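Local coordinates for transcriptional regulator, MarR family (Listeria monocytogenes str. 4b, PDB 2QWW), which probably binds DNA as a dimeric winged helix-turn-helix repressor of the MarR family and regulates transcription, at residues V76-L88 against N94-G107. Residues are numbered along the deposited sequence; the frame is centred on the assembly and turned at random.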
loop_
_atom_site.group_PDB
_atom_site.type_symbol
_atom_site.label_atom_id
_atom_site.label_comp_id
_atom_site.label_asym_id
_atom_site.label_seq_id
_atom_site.Cartn_x
_atom_site.Cartn_y
_atom_site.Cartn_z
ATOM N N VAL A 76 -3.186 8.824 -18.795
ATOM C CA VAL A 76 -4.503 8.656 -19.409
ATOM C C VAL A 76 -4.372 8.502 -20.910
ATOM O O VAL A 76 -5.013 7.636 -21.481
ATOM C CB VAL A 76 -5.450 9.834 -19.101
ATOM C CG1 VAL A 76 -6.646 9.867 -20.054
ATOM C CG2 VAL A 76 -5.931 9.771 -17.688
ATOM N N ASP A 77 -3.568 9.338 -21.564
ATOM C CA ASP A 77 -3.421 9.205 -23.013
ATOM C C ASP A 77 -2.785 7.847 -23.366
ATOM O O ASP A 77 -3.154 7.229 -24.354
ATOM C CB ASP A 77 -2.635 10.371 -23.628
ATOM C CG ASP A 77 -3.063 10.657 -25.067
ATOM O OD1 ASP A 77 -3.371 9.705 -25.822
ATOM O OD2 ASP A 77 -3.109 11.849 -25.453
ATOM N N GLY A 78 -1.870 7.378 -22.519
ATOM C CA GLY A 78 -1.258 6.062 -22.683
ATOM C C GLY A 78 -2.281 4.931 -22.610
ATOM O O GLY A 78 -2.281 4.040 -23.452
ATOM N N LEU A 79 -3.163 4.969 -21.616
ATOM C CA LEU A 79 -4.202 3.958 -21.492
ATOM C C LEU A 79 -5.187 4.030 -22.618
ATOM O O LEU A 79 -5.786 3.025 -22.942
ATOM C CB LEU A 79 -4.945 4.053 -20.172
ATOM C CG LEU A 79 -4.148 3.823 -18.897
ATOM C CD1 LEU A 79 -5.094 3.933 -17.735
ATOM C CD2 LEU A 79 -3.469 2.472 -18.914
ATOM N N ILE A 80 -5.384 5.212 -23.203
ATOM C CA ILE A 80 -6.232 5.337 -24.407
ATOM C C ILE A 80 -5.500 4.756 -25.630
ATOM O O ILE A 80 -6.125 4.087 -26.485
ATOM C CB ILE A 80 -6.627 6.807 -24.697
ATOM C CG1 ILE A 80 -7.581 7.317 -23.623
ATOM C CG2 ILE A 80 -7.324 6.928 -26.056
ATOM C CD1 ILE A 80 -7.802 8.791 -23.648
ATOM N N SER A 81 -4.191 5.015 -25.734
ATOM C CA SER A 81 -3.391 4.462 -26.848
ATOM C C SER A 81 -3.460 2.936 -26.847
ATOM O O SER A 81 -3.617 2.333 -27.902
ATOM C CB SER A 81 -1.920 4.896 -26.805
ATOM O OG SER A 81 -1.776 6.305 -26.852
ATOM N N LEU A 82 -3.378 2.330 -25.665
ATOM C CA LEU A 82 -3.447 0.869 -25.503
ATOM C C LEU A 82 -4.850 0.249 -25.590
ATOM O O LEU A 82 -4.999 -0.956 -25.391
ATOM C CB LEU A 82 -2.844 0.476 -24.155
ATOM C CG LEU A 82 -1.365 0.804 -23.969
ATOM C CD1 LEU A 82 -0.965 0.464 -22.567
ATOM C CD2 LEU A 82 -0.511 0.043 -24.991
ATOM N N GLY A 83 -5.874 1.069 -25.852
ATOM C CA GLY A 83 -7.260 0.604 -25.964
ATOM C C GLY A 83 -7.921 0.187 -24.665
ATOM O O GLY A 83 -8.967 -0.436 -24.681
ATOM N N LEU A 84 -7.357 0.571 -23.528
ATOM C CA LEU A 84 -7.892 0.152 -22.248
ATOM C C LEU A 84 -8.962 1.076 -21.661
ATOM O O LEU A 84 -9.714 0.667 -20.785
ATOM C CB LEU A 84 -6.745 -0.030 -21.268
ATOM C CG LEU A 84 -5.640 -0.959 -21.787
ATOM C CD1 LEU A 84 -4.595 -1.045 -20.746
ATOM C CD2 LEU A 84 -6.184 -2.338 -22.142
ATOM N N VAL A 85 -9.011 2.324 -22.096
ATOM C CA VAL A 85 -10.021 3.252 -21.606
ATOM C C VAL A 85 -10.610 3.931 -22.797
ATOM O O VAL A 85 -9.944 4.058 -23.821
ATOM C CB VAL A 85 -9.473 4.341 -20.653
ATOM C CG1 VAL A 85 -8.675 3.728 -19.527
ATOM C CG2 VAL A 85 -8.638 5.345 -21.379
ATOM N N VAL A 86 -11.843 4.392 -22.654
ATOM C CA VAL A 86 -12.505 5.113 -23.726
ATOM C C VAL A 86 -13.009 6.446 -23.195
ATOM O O VAL A 86 -13.518 6.516 -22.079
ATOM C CB VAL A 86 -13.648 4.289 -24.323
ATOM C CG1 VAL A 86 -13.138 2.915 -24.684
ATOM C CG2 VAL A 86 -14.790 4.146 -23.367
ATOM N N LYS A 87 -12.860 7.499 -23.989
ATOM C CA LYS A 87 -13.322 8.830 -23.600
ATOM C C LYS A 87 -14.841 8.837 -23.757
ATOM O O LYS A 87 -15.370 8.250 -24.709
ATOM C CB LYS A 87 -12.720 9.905 -24.511
ATOM C CG LYS A 87 -11.215 9.908 -24.596
ATOM C CD LYS A 87 -10.697 10.756 -25.755
ATOM C CE LYS A 87 -10.767 12.244 -25.473
ATOM N NZ LYS A 87 -10.227 13.065 -26.609
ATOM N N LEU A 88 -15.551 9.487 -22.835
ATOM C CA LEU A 88 -17.014 9.570 -22.951
ATOM C C LEU A 88 -17.501 10.765 -23.793
ATOM O O LEU A 88 -18.697 10.925 -24.024
ATOM C CB LEU A 88 -17.670 9.509 -21.573
ATOM C CG LEU A 88 -17.412 8.165 -20.883
ATOM C CD1 LEU A 88 -18.035 8.166 -19.512
ATOM C CD2 LEU A 88 -17.933 6.990 -21.688
ATOM N N ASN A 94 -7.605 14.892 -25.061
ATOM C CA ASN A 94 -6.991 13.872 -24.191
ATOM C C ASN A 94 -6.278 14.354 -22.935
ATOM O O ASN A 94 -6.161 13.588 -21.977
ATOM C CB ASN A 94 -5.999 13.008 -24.977
ATOM C CG ASN A 94 -6.674 12.090 -25.977
ATOM O OD1 ASN A 94 -7.808 12.319 -26.384
ATOM N ND2 ASN A 94 -5.968 11.045 -26.384
ATOM N N ASP A 95 -5.781 15.590 -22.935
ATOM C CA ASP A 95 -5.071 16.132 -21.770
ATOM C C ASP A 95 -5.935 16.966 -20.817
ATOM O O ASP A 95 -5.417 17.580 -19.879
ATOM N N SER A 96 -7.247 16.976 -21.051
ATOM C CA SER A 96 -8.188 17.761 -20.250
ATOM C C SER A 96 -8.509 17.186 -18.878
ATOM O O SER A 96 -8.666 15.977 -18.723
ATOM C CB SER A 96 -9.514 17.906 -21.002
ATOM O OG SER A 96 -10.503 18.467 -20.156
HETATM N N MSE A 97 -8.630 18.072 -17.894
HETATM C CA MSE A 97 -9.030 17.681 -16.546
HETATM C C MSE A 97 -10.535 17.380 -16.502
HETATM O O MSE A 97 -10.994 16.639 -15.631
HETATM C CB MSE A 97 -8.689 18.780 -15.524
HETATM C CG MSE A 97 -7.202 18.972 -15.184
HETATM SE SE MSE A 97 -6.248 17.345 -14.547
HETATM C CE MSE A 97 -5.637 16.643 -16.316
ATOM N N ASP A 98 -11.288 17.957 -17.441
ATOM C CA ASP A 98 -12.747 17.765 -17.538
ATOM C C ASP A 98 -13.132 16.508 -18.323
ATOM O O ASP A 98 -14.312 16.187 -18.454
ATOM C CB ASP A 98 -13.407 18.989 -18.193
ATOM C CG ASP A 98 -13.236 20.261 -17.372
ATOM N N LEU A 99 -12.139 15.812 -18.858
ATOM C CA LEU A 99 -12.358 14.584 -19.609
ATOM C C LEU A 99 -12.878 13.468 -18.689
ATOM O O LEU A 99 -12.379 13.299 -17.578
ATOM C CB LEU A 99 -11.034 14.175 -20.250
ATOM C CG LEU A 99 -10.980 12.904 -21.089
ATOM C CD1 LEU A 99 -11.864 13.032 -22.317
ATOM C CD2 LEU A 99 -9.539 12.643 -21.475
ATOM N N THR A 100 -13.894 12.733 -19.140
ATOM C CA THR A 100 -14.465 11.627 -18.369
ATOM C C THR A 100 -14.191 10.305 -19.072
ATOM O O THR A 100 -14.231 10.229 -20.295
ATOM C CB THR A 100 -15.962 11.792 -18.155
ATOM O OG1 THR A 100 -16.606 11.929 -19.429
ATOM C CG2 THR A 100 -16.243 13.013 -17.325
ATOM N N LEU A 101 -14.006 9.251 -18.287
ATOM C CA LEU A 101 -13.546 7.975 -18.809
ATOM C C LEU A 101 -14.262 6.741 -18.293
ATOM O O LEU A 101 -14.701 6.708 -17.144
ATOM C CB LEU A 101 -12.079 7.806 -18.361
ATOM C CG LEU A 101 -11.078 8.937 -18.637
ATOM C CD1 LEU A 101 -9.798 8.714 -17.877
ATOM C CD2 LEU A 101 -10.804 9.068 -20.128
ATOM N N LYS A 102 -14.327 5.711 -19.143
ATOM C CA LYS A 102 -14.754 4.372 -18.720
ATOM C C LYS A 102 -13.751 3.384 -19.319
ATOM O O LYS A 102 -13.061 3.713 -20.281
ATOM C CB LYS A 102 -16.192 4.030 -19.134
ATOM C CG LYS A 102 -16.441 3.709 -20.589
ATOM C CD LYS A 102 -17.897 3.319 -20.770
ATOM C CE LYS A 102 -18.281 3.023 -22.220
ATOM N NZ LYS A 102 -17.922 1.645 -22.677
ATOM N N LEU A 103 -13.656 2.192 -18.744
ATOM C CA LEU A 103 -12.766 1.159 -19.273
ATOM C C LEU A 103 -13.379 0.448 -20.444
ATOM O O LEU A 103 -14.574 0.198 -20.457
ATOM C CB LEU A 103 -12.500 0.067 -18.253
ATOM C CG LEU A 103 -11.774 0.434 -16.973
ATOM C CD1 LEU A 103 -11.491 -0.843 -16.238
ATOM C CD2 LEU A 103 -10.478 1.173 -17.269
ATOM N N SER A 104 -12.538 0.064 -21.395
ATOM C CA SER A 104 -12.980 -0.731 -22.528
ATOM C C SER A 104 -13.090 -2.127 -21.940
ATOM O O SER A 104 -12.797 -2.328 -20.747
ATOM C CB SER A 104 -11.934 -0.721 -23.631
ATOM O OG SER A 104 -10.729 -1.275 -23.121
ATOM N N LYS A 105 -13.484 -3.079 -22.775
ATOM C CA LYS A 105 -13.613 -4.477 -22.371
ATOM C C LYS A 105 -12.249 -5.026 -21.931
ATOM O O LYS A 105 -12.122 -5.620 -20.843
ATOM C CB LYS A 105 -14.196 -5.290 -23.539
ATOM C CG LYS A 105 -14.610 -6.731 -23.214
ATOM C CD LYS A 105 -15.752 -6.791 -22.196
ATOM N N LYS A 106 -11.233 -4.785 -22.761
ATOM C CA LYS A 106 -9.878 -5.224 -22.473
ATOM C C LYS A 106 -9.378 -4.584 -21.200
ATOM O O LYS A 106 -8.634 -5.207 -20.455
ATOM C CB LYS A 106 -8.926 -4.879 -23.614
ATOM C CG LYS A 106 -7.548 -5.547 -23.500
ATOM C CD LYS A 106 -7.680 -7.077 -23.289
ATOM C CE LYS A 106 -6.398 -7.829 -23.609
ATOM N NZ LYS A 106 -6.126 -7.895 -25.084
ATOM N N GLY A 107 -9.765 -3.335 -20.960
ATOM C CA GLY A 107 -9.441 -2.683 -19.687
ATOM C C GLY A 107 -10.047 -3.459 -18.521
ATOM O O GLY A 107 -9.395 -3.659 -17.495
#
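Val86 and Lys102 form a hydrogen-bonded antiparallel pair between strands 85-87 and 100-103: Val86 N gives to Lys102 O at 2.8 Å and Lys102 N returns to Val86 O, both N-H...O angles 171°. On the same face, the Lys102 chain runs obliquely past Val86 CG2 and meets Leu88 CD2 with its CG at 3.8 Å. Across the sheet Lys87 and Leu101 share the other face. A bend at chi3 (76°) in Lys87 swings NZ to 2.5 Å from Asn94 OD1, so short that its detail is doubtful, while Leu99 CD1 lies against the aliphatic chain. The Asn94 amide turns its ND2 to Asp77 OD1 (3.0 Å), which is met from above the carboxylate plane; the two planes stand 57° apart. From helix 69-81, Val76 CG1 meets Leu101 CD1 tip to tip at 4.0 Å. At the other end, Ser104 N donates to Leu84 O (3.0 Å), and Ser104 OG, between its own N and carbonyl carbon, accepts from Gly107 N, capping helix 105-115; its approach to Gly83 O in the Schellman turn is doubtfully short. These two strands fit the wing of a winged helix. The poorly ordered Asn94 amide links Lys87 to Asp77 of helix 69-81, probably polarised between ammonium and carboxylate.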